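Local coordinates for spherulin-3A (Physarum polycephalum, PDB 1HDF), which serves as a calcium-binding structural protein of the beta/gamma-crystallin family, built as a single domain of two Greek key motifs, at residues Val50-Asn55 against Glu75-Thr80. Residues are numbered along the deposited sequence; the frame is centred on the assembly and turned at random.
Sequences VKVGPN and ESSQVT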
# COMPACT_ATOMS: atom_id res chain seq x y z
N VAL A 50 14.92 -17.05 -10.42
CA VAL A 50 14.61 -15.86 -9.63
C VAL A 50 15.80 -15.25 -8.88
O VAL A 50 16.75 -15.94 -8.54
CB VAL A 50 13.52 -16.19 -8.57
CG1 VAL A 50 13.10 -14.93 -7.82
CG2 VAL A 50 12.32 -16.85 -9.24
N LYS A 51 15.71 -13.95 -8.62
CA LYS A 51 16.72 -13.21 -7.88
C LYS A 51 15.99 -12.30 -6.89
O LYS A 51 15.10 -11.55 -7.28
CB LYS A 51 17.58 -12.36 -8.81
CG LYS A 51 18.60 -13.13 -9.62
CD LYS A 51 19.43 -12.16 -10.45
CE LYS A 51 20.67 -12.83 -11.04
NZ LYS A 51 21.46 -11.87 -11.87
N VAL A 52 16.37 -12.38 -5.62
CA VAL A 52 15.74 -11.54 -4.60
C VAL A 52 16.77 -10.57 -4.03
O VAL A 52 17.88 -10.96 -3.65
CB VAL A 52 15.14 -12.40 -3.45
CG1 VAL A 52 14.26 -11.53 -2.56
CG2 VAL A 52 14.32 -13.55 -4.02
N GLY A 53 16.38 -9.30 -3.96
CA GLY A 53 17.29 -8.28 -3.46
C GLY A 53 17.57 -8.32 -1.97
O GLY A 53 16.98 -9.12 -1.24
N PRO A 54 18.50 -7.48 -1.50
CA PRO A 54 18.85 -7.44 -0.07
C PRO A 54 17.66 -7.02 0.78
O PRO A 54 16.71 -6.40 0.28
CB PRO A 54 20.00 -6.42 -0.02
CG PRO A 54 19.71 -5.52 -1.18
CD PRO A 54 19.30 -6.50 -2.26
N ASN A 55 17.71 -7.37 2.07
CA ASN A 55 16.64 -7.05 3.01
C ASN A 55 15.26 -7.27 2.43
O ASN A 55 14.34 -6.51 2.70
CB ASN A 55 16.76 -5.59 3.46
CG ASN A 55 17.91 -5.38 4.40
OD1 ASN A 55 17.99 -4.35 5.07
ND2 ASN A 55 18.81 -6.35 4.46
N GLU A 75 16.49 -13.08 1.39
CA GLU A 75 17.12 -11.90 0.83
C GLU A 75 18.41 -12.28 0.11
O GLU A 75 19.05 -13.27 0.45
CB GLU A 75 17.47 -10.90 1.94
CG GLU A 75 18.30 -11.49 3.07
CD GLU A 75 17.46 -12.06 4.19
OE1 GLU A 75 16.36 -12.57 3.91
OE2 GLU A 75 17.90 -12.01 5.37
N SER A 76 18.77 -11.47 -0.89
CA SER A 76 19.99 -11.67 -1.66
C SER A 76 20.19 -13.12 -2.08
O SER A 76 21.28 -13.67 -1.94
CB SER A 76 21.20 -11.20 -0.85
OG SER A 76 21.04 -9.87 -0.39
N SER A 77 19.14 -13.75 -2.58
CA SER A 77 19.25 -15.13 -3.00
C SER A 77 18.80 -15.28 -4.45
O SER A 77 18.24 -14.35 -5.03
CB SER A 77 18.36 -16.02 -2.14
OG SER A 77 17.01 -15.85 -2.50
N GLN A 78 19.03 -16.45 -5.01
CA GLN A 78 18.62 -16.75 -6.37
C GLN A 78 18.53 -18.24 -6.60
O GLN A 78 19.27 -19.02 -6.00
CB GLN A 78 19.60 -16.17 -7.38
CG GLN A 78 20.99 -16.03 -6.86
CD GLN A 78 21.35 -14.58 -6.70
OE1 GLN A 78 21.27 -13.82 -7.66
NE2 GLN A 78 21.73 -14.19 -5.48
N VAL A 79 17.62 -18.63 -7.48
CA VAL A 79 17.43 -20.02 -7.84
C VAL A 79 17.53 -20.06 -9.36
O VAL A 79 16.72 -19.44 -10.06
CB VAL A 79 16.07 -20.55 -7.34
CG1 VAL A 79 15.00 -19.49 -7.53
CG2 VAL A 79 15.69 -21.83 -8.07
N THR A 80 18.53 -20.78 -9.87
CA THR A 80 18.76 -20.85 -11.32
C THR A 80 17.75 -21.73 -12.04
O THR A 80 17.56 -21.60 -13.25
CB THR A 80 20.16 -21.39 -11.65
OG1 THR A 80 20.25 -22.76 -11.25
CG2 THR A 80 21.23 -20.59 -10.94
O HOH W 1 19.83 -11.68 -6.16
O HOH W 2 20.02 -9.02 2.65
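Val50 and Val52, followed by Glu75, bury the most surface where strand 49-52 takes the edge strand 77-79 alongside it in antiparallel fashion. Val50 and Val79 form a hydrogen-bonded pair: Val50 N donates to Val79 O and Val79 N returns the bond to Val50 O, each at 3.0 Å and with the donor in the plane of the carbonyl it meets. Their side chains lie side by side on the inner face, Val50 CB 3.8 Å from Val79 CG1. With CG1 anti to the backbone N (chi1 -175°), Val50 has CG2 beside that nitrogen, 4.1 Å from Val79 CG1; its side chain also packs on Val15 and Leu17. Two residues on, Val52 N sends a nearly straight bond of 2.8 Å to Ser77 O, whereas the return from Ser77 N to Val52 O is weak. Val52 CG2 lies 3.9 Å from Ser77 OG, a hydroxyl hydrogen-bonded to Glu74 O. The beta/gamma-crystallin domain characteristically exchanges strands between its two Greek key motifs, and strand 77-79, from the second, edges the sheet formed mainly by the first. Val50 and Val52 both reach across to Leu73 of the opposing sheet. On the other face Gln78, bent at chi2, crosses Lys51 obliquely and sets OE1 3.4 Å from Lys51 CG, while the extended lysine carries NZ on to Asn9 in the N-terminal arm. Further along, Ser76 N bonds Gly53 O at 3.0 Å from above the carbonyl plane. Glu75 lays CB 3.5 Å from Asn55 N, and its bent chain takes the carboxylate away to a salt bridge with Lys57.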